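Local coordinates for protein lipolytic enzyme, g-d-s-l (PDB 2W47) that carries a family 6 carbohydrate-binding module, a calcium-containing beta-sandwich domain that binds a glycan at the loops along one end, at residues Ile57-Arg71 / Ala112-Leu126. Residues are numbered along the deposited sequence; the frame is centred on the assembly and turned at random.
Sequences IFRYANGTTANRPMR and ATAIASDGGPNVDYL. With AQA (4-deoxy-beta-L-threo-hex-4-enopyranuronic acid), chain B.
In the glycan pocket of this family 6 beta-sandwich, R68 of the loop 62-69 meets D118 and G120 of the loop 115-121. The contact supplies R68 and N122, which starts the strand after that loop; E20, N23 and N36 complete the site of the sugar AQA. In one sheet strand 57-61 runs antiparallel to 122-126, with A61 N bonded to N122 O (2.9 Å). R68 grips the sugar carboxylate with two nearly straight bonds, NH1 to AQA O6B (2.9 Å) and NH2 to AQA O6A (2.8 Å, 167°). Its chain is extended from CG to NE, which carries the guanidinium out to the sugar. The protein holds the same group as well. NH1 bonds G120 O at the edge, and D118 O lies over one face. NH2 forms a salt bridge with D118 OD2 (2.8 Å) whose hydrogen bond is weak. Water 1 links R68 NE, D118 OD2 and T64 OG1. N122 ND2 donates to AQA O3 (2.9 Å). Between the sheets, the M70 methyl CE meets P121 CD (3.7 Å) and also touches A112 CB. Beyond the pocket, R59 CB packs over the Y125 ring while R59 NH2 bridges to D124 OD2. Several bonds fix the rotation of the R68 guanidinium, and its positive charge probably favours an acidic sugar group here.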
loop_
_atom_site.group_PDB
_atom_site.type_symbol
_atom_site.label_atom_id
_atom_site.label_comp_id
_atom_site.label_asym_id
_atom_site.label_seq_id
_atom_site.Cartn_x
_atom_site.Cartn_y
_atom_site.Cartn_z
ATOM N N ILE A 57 -2.684 -4.843 4.013
ATOM C CA ILE A 57 -3.050 -5.328 2.691
ATOM C C ILE A 57 -3.307 -4.154 1.753
ATOM O O ILE A 57 -4.169 -3.314 2.013
ATOM C CB ILE A 57 -4.290 -6.251 2.738
ATOM C CG1 ILE A 57 -4.009 -7.491 3.601
ATOM C CG2 ILE A 57 -4.712 -6.650 1.329
ATOM C CD1 ILE A 57 -5.169 -8.500 3.653
ATOM N N PHE A 58 -2.552 -4.100 0.662
ATOM C CA PHE A 58 -2.766 -3.096 -0.377
ATOM C C PHE A 58 -3.660 -3.697 -1.445
ATOM O O PHE A 58 -3.374 -4.779 -1.959
ATOM C CB PHE A 58 -1.436 -2.699 -1.024
ATOM C CG PHE A 58 -0.444 -2.104 -0.069
ATOM C CD1 PHE A 58 -0.393 -0.727 0.138
ATOM C CD2 PHE A 58 0.459 -2.916 0.614
ATOM C CE1 PHE A 58 0.539 -0.172 1.017
ATOM C CE2 PHE A 58 1.389 -2.372 1.491
ATOM C CZ PHE A 58 1.437 -0.997 1.695
ATOM N N ARG A 59 -4.748 -3.016 -1.777
ATOM C CA ARG A 59 -5.516 -3.382 -2.955
ATOM C C ARG A 59 -4.944 -2.574 -4.109
ATOM O O ARG A 59 -4.874 -1.356 -4.032
ATOM C CB ARG A 59 -7.002 -3.107 -2.751
ATOM C CG ARG A 59 -7.873 -3.547 -3.923
ATOM C CD ARG A 59 -9.353 -3.525 -3.578
ATOM N NE ARG A 59 -10.176 -4.154 -4.614
ATOM C CZ ARG A 59 -10.799 -3.501 -5.593
ATOM N NH1 ARG A 59 -11.530 -4.169 -6.481
ATOM N NH2 ARG A 59 -10.695 -2.182 -5.700
ATOM N N TYR A 60 -4.528 -3.254 -5.177
ATOM C CA TYR A 60 -3.710 -2.627 -6.206
ATOM C C TYR A 60 -4.014 -3.168 -7.598
ATOM O O TYR A 60 -4.583 -4.254 -7.738
ATOM C CB TYR A 60 -2.221 -2.824 -5.876
ATOM C CG TYR A 60 -1.692 -4.166 -6.316
ATOM C CD1 TYR A 60 -1.041 -4.299 -7.536
ATOM C CD2 TYR A 60 -1.856 -5.299 -5.526
ATOM C CE1 TYR A 60 -0.563 -5.525 -7.964
ATOM C CE2 TYR A 60 -1.377 -6.543 -5.952
ATOM C CZ TYR A 60 -0.734 -6.631 -7.167
ATOM O OH TYR A 60 -0.259 -7.844 -7.621
ATOM N N ALA A 61 -3.624 -2.407 -8.618
ATOM C CA ALA A 61 -3.678 -2.879 -9.989
ATOM C C ALA A 61 -2.334 -2.671 -10.643
ATOM O O ALA A 61 -1.637 -1.705 -10.358
ATOM C CB ALA A 61 -4.783 -2.167 -10.774
ATOM N N ASN A 62 -1.968 -3.591 -11.527
ATOM C CA ASN A 62 -0.742 -3.476 -12.307
ATOM C C ASN A 62 -1.022 -4.051 -13.684
ATOM O O ASN A 62 -0.977 -5.272 -13.888
ATOM C CB ASN A 62 0.426 -4.185 -11.613
ATOM C CG ASN A 62 1.715 -4.108 -12.408
ATOM O OD1 ASN A 62 1.742 -3.529 -13.495
ATOM N ND2 ASN A 62 2.779 -4.719 -11.889
ATOM N N GLY A 63 -1.310 -3.158 -14.625
ATOM C CA GLY A 63 -1.686 -3.563 -15.977
ATOM C C GLY A 63 -0.506 -3.727 -16.909
ATOM O O GLY A 63 -0.686 -3.809 -18.118
ATOM N N THR A 64 0.700 -3.771 -16.347
ATOM C CA THR A 64 1.882 -4.136 -17.121
ATOM C C THR A 64 2.270 -5.565 -16.774
ATOM O O THR A 64 1.793 -6.132 -15.794
ATOM C CB THR A 64 3.091 -3.208 -16.852
ATOM O OG1 THR A 64 3.715 -3.564 -15.611
ATOM C CG2 THR A 64 2.682 -1.726 -16.838
ATOM N N THR A 65 3.166 -6.142 -17.560
ATOM C CA THR A 65 3.617 -7.496 -17.288
ATOM C C THR A 65 4.661 -7.541 -16.161
ATOM O O THR A 65 4.860 -8.579 -15.531
ATOM C CB THR A 65 4.135 -8.179 -18.580
ATOM O OG1 THR A 65 4.737 -9.443 -18.270
ATOM C CG2 THR A 65 5.118 -7.282 -19.320
ATOM N N ALA A 66 5.290 -6.403 -15.878
ATOM C CA ALA A 66 6.429 -6.382 -14.969
ATOM C C ALA A 66 6.037 -6.051 -13.534
ATOM O O ALA A 66 5.209 -5.170 -13.279
ATOM C CB ALA A 66 7.475 -5.410 -15.459
ATOM N N ASN A 67 6.663 -6.766 -12.611
ATOM C CA ASN A 67 6.540 -6.517 -11.181
ATOM C C ASN A 67 6.914 -5.069 -10.879
ATOM O O ASN A 67 7.892 -4.544 -11.424
ATOM C CB ASN A 67 7.482 -7.472 -10.441
ATOM C CG ASN A 67 7.352 -7.384 -8.935
ATOM O OD1 ASN A 67 6.312 -6.990 -8.406
ATOM N ND2 ASN A 67 8.414 -7.752 -8.230
ATOM N N ARG A 68 6.134 -4.431 -10.005
ATOM C CA ARG A 68 6.417 -3.063 -9.554
ATOM C C ARG A 68 6.696 -3.102 -8.056
ATOM O O ARG A 68 5.813 -2.810 -7.243
ATOM C CB ARG A 68 5.235 -2.139 -9.868
ATOM C CG ARG A 68 5.112 -1.858 -11.356
ATOM C CD ARG A 68 4.083 -0.787 -11.652
ATOM N NE ARG A 68 4.135 -0.348 -13.045
ATOM C CZ ARG A 68 3.402 0.650 -13.528
ATOM N NH1 ARG A 68 2.559 1.305 -12.730
ATOM N NH2 ARG A 68 3.510 0.996 -14.804
ATOM N N PRO A 69 7.927 -3.483 -7.685
ATOM C CA PRO A 69 8.239 -3.699 -6.280
ATOM C C PRO A 69 8.300 -2.392 -5.497
ATOM O O PRO A 69 8.619 -1.327 -6.054
ATOM C CB PRO A 69 9.609 -4.390 -6.331
ATOM C CG PRO A 69 10.230 -3.867 -7.586
ATOM C CD PRO A 69 9.094 -3.753 -8.552
ATOM N N MET A 70 7.971 -2.476 -4.212
ATOM C CA MET A 70 8.018 -1.305 -3.343
ATOM C C MET A 70 8.680 -1.614 -2.025
ATOM O O MET A 70 8.561 -2.722 -1.496
ATOM C CB MET A 70 6.625 -0.715 -3.106
ATOM C CG MET A 70 5.917 -0.328 -4.387
ATOM S SD MET A 70 4.708 0.987 -4.149
ATOM C CE MET A 70 3.307 0.060 -3.520
ATOM N N ARG A 71 9.390 -0.618 -1.512
ATOM C CA ARG A 71 10.038 -0.680 -0.216
ATOM C C ARG A 71 9.029 -0.231 0.834
ATOM O O ARG A 71 8.497 0.876 0.749
ATOM C CB ARG A 71 11.242 0.264 -0.231
ATOM C CG ARG A 71 12.318 -0.010 0.811
ATOM C CD ARG A 71 13.480 0.980 0.699
ATOM N NE ARG A 71 14.108 0.954 -0.621
ATOM C CZ ARG A 71 13.923 1.875 -1.566
ATOM N NH1 ARG A 71 14.539 1.748 -2.730
ATOM N NH2 ARG A 71 13.128 2.918 -1.357
ATOM N N ALA A 112 4.945 3.190 1.396
ATOM C CA ALA A 112 5.283 2.292 0.288
ATOM C C ALA A 112 5.941 3.119 -0.808
ATOM O O ALA A 112 5.292 3.968 -1.415
ATOM C CB ALA A 112 4.036 1.596 -0.223
ATOM N N THR A 113 7.227 2.858 -1.046
ATOM C CA THR A 113 8.041 3.652 -1.959
ATOM C C THR A 113 8.392 2.839 -3.195
ATOM O O THR A 113 8.879 1.709 -3.083
ATOM C CB THR A 113 9.337 4.107 -1.268
ATOM O OG1 THR A 113 9.001 4.878 -0.113
ATOM C CG2 THR A 113 10.191 4.973 -2.169
ATOM N N ALA A 114 8.166 3.420 -4.368
ATOM C CA ALA A 114 8.473 2.741 -5.630
ATOM C C ALA A 114 9.974 2.588 -5.814
ATOM O O ALA A 114 10.728 3.556 -5.666
ATOM C CB ALA A 114 7.879 3.506 -6.787
ATOM N N ILE A 115 10.396 1.362 -6.133
ATOM C CA ILE A 115 11.807 1.047 -6.324
ATOM C C ILE A 115 12.275 1.244 -7.767
ATOM O O ILE A 115 13.360 1.788 -7.996
ATOM C CB ILE A 115 12.112 -0.395 -5.872
ATOM C CG1 ILE A 115 11.963 -0.522 -4.352
ATOM C CG2 ILE A 115 13.520 -0.811 -6.283
ATOM C CD1 ILE A 115 11.852 -1.945 -3.863
ATOM N N ALA A 116 11.478 0.782 -8.727
ATOM C CA ALA A 116 11.923 0.725 -10.120
ATOM C C ALA A 116 11.369 1.878 -10.945
ATOM O O ALA A 116 10.505 2.623 -10.481
ATOM C CB ALA A 116 11.587 -0.643 -10.736
ATOM N N SER A 117 11.866 2.005 -12.170
ATOM C CA SER A 117 11.677 3.221 -12.956
ATOM C C SER A 117 10.289 3.397 -13.549
ATOM O O SER A 117 9.961 4.484 -14.028
ATOM C CB SER A 117 12.736 3.305 -14.062
ATOM O OG SER A 117 14.028 3.284 -13.493
ATOM N N ASP A 118 9.473 2.348 -13.531
ATOM C CA ASP A 118 8.094 2.488 -13.989
ATOM C C ASP A 118 7.164 2.855 -12.830
ATOM O O ASP A 118 5.955 2.956 -13.021
ATOM C CB ASP A 118 7.607 1.214 -14.687
ATOM C CG ASP A 118 6.620 1.491 -15.814
ATOM O OD1 ASP A 118 6.546 2.639 -16.308
ATOM O OD2 ASP A 118 5.920 0.538 -16.207
ATOM N N GLY A 119 7.731 3.085 -11.648
ATOM C CA GLY A 119 6.954 3.502 -10.478
ATOM C C GLY A 119 6.234 2.372 -9.774
ATOM O O GLY A 119 6.531 1.190 -9.992
ATOM N N GLY A 120 5.296 2.742 -8.905
ATOM C CA GLY A 120 4.544 1.761 -8.136
ATOM C C GLY A 120 3.280 1.346 -8.859
ATOM O O GLY A 120 2.904 1.968 -9.860
ATOM N N PRO A 121 2.599 0.310 -8.344
ATOM C CA PRO A 121 1.307 -0.078 -8.891
ATOM C C PRO A 121 0.290 1.019 -8.586
ATOM O O PRO A 121 0.536 1.887 -7.736
ATOM C CB PRO A 121 0.951 -1.328 -8.079
ATOM C CG PRO A 121 1.616 -1.106 -6.760
ATOM C CD PRO A 121 2.939 -0.480 -7.145
ATOM N N ASN A 122 -0.850 0.980 -9.260
ATOM C CA ASN A 122 -1.972 1.810 -8.824
ATOM C C ASN A 122 -2.515 1.228 -7.531
ATOM O O ASN A 122 -2.666 0.008 -7.413
ATOM C CB ASN A 122 -3.061 1.866 -9.881
ATOM C CG ASN A 122 -2.669 2.700 -11.080
ATOM O OD1 ASN A 122 -1.693 3.451 -11.050
ATOM N ND2 ASN A 122 -3.446 2.578 -12.161
ATOM N N VAL A 123 -2.785 2.084 -6.548
ATOM C CA VAL A 123 -3.167 1.615 -5.206
ATOM C C VAL A 123 -4.506 2.216 -4.780
ATOM O O VAL A 123 -4.670 3.451 -4.706
ATOM C CB VAL A 123 -2.082 1.918 -4.141
ATOM C CG1 VAL A 123 -2.549 1.471 -2.773
ATOM C CG2 VAL A 123 -0.761 1.214 -4.501
ATOM N N ASP A 124 -5.462 1.336 -4.516
ATOM C CA ASP A 124 -6.819 1.722 -4.164
ATOM C C ASP A 124 -6.930 2.139 -2.698
ATOM O O ASP A 124 -7.550 3.166 -2.371
ATOM C CB ASP A 124 -7.740 0.526 -4.440
ATOM C CG ASP A 124 -9.202 0.855 -4.284
ATOM O OD1 ASP A 124 -9.585 2.026 -4.471
ATOM O OD2 ASP A 124 -9.979 -0.085 -4.006
ATOM N N TYR A 125 -6.346 1.328 -1.822
ATOM C CA TYR A 125 -6.378 1.551 -0.381
ATOM C C TYR A 125 -5.400 0.638 0.328
ATOM O O TYR A 125 -4.839 -0.285 -0.281
ATOM C CB TYR A 125 -7.792 1.345 0.192
ATOM C CG TYR A 125 -8.414 -0.031 0.034
ATOM C CD1 TYR A 125 -7.892 -1.146 0.697
ATOM C CD2 TYR A 125 -9.577 -0.196 -0.704
ATOM C CE1 TYR A 125 -8.490 -2.402 0.582
ATOM C CE2 TYR A 125 -10.185 -1.439 -0.818
ATOM C CZ TYR A 125 -9.632 -2.536 -0.173
ATOM O OH TYR A 125 -10.220 -3.779 -0.277
ATOM N N LEU A 126 -5.206 0.912 1.614
ATOM C CA LEU A 126 -4.506 0.029 2.523
ATOM C C LEU A 126 -5.522 -0.428 3.557
ATOM O O LEU A 126 -6.189 0.392 4.178
ATOM C CB LEU A 126 -3.356 0.774 3.204
ATOM C CG LEU A 126 -2.668 0.079 4.383
ATOM C CD1 LEU A 126 -1.906 -1.161 3.942
ATOM C CD2 LEU A 126 -1.747 1.048 5.108
HETATM O O6A AQA B . 1.807 2.845 -16.086
HETATM C C6 AQA B . 0.959 3.293 -15.265
HETATM O O6B AQA B . 1.246 3.534 -14.065
HETATM C C5 AQA B . -0.288 3.512 -15.684
HETATM O O5 AQA B . -0.577 3.187 -17.075
HETATM C C4 AQA B . -1.240 3.983 -14.845
HETATM C C3 AQA B . -2.579 4.439 -15.389
HETATM O O3 AQA B . -3.603 4.388 -14.386
HETATM C C2 AQA B . -2.942 3.526 -16.553
HETATM O O2 AQA B . -4.188 3.910 -17.137
HETATM C C1 AQA B . -1.846 3.579 -17.612
HETATM O O HOH W 1 5.807 -2.013 -14.743
HETATM O O HOH W 2 8.724 -0.190 -8.540
HETATM O O HOH W 3 9.043 3.254 2.094
HETATM O O HOH W 4 13.227 3.983 -4.366
HETATM O O HOH W 5 15.056 2.573 -6.030
#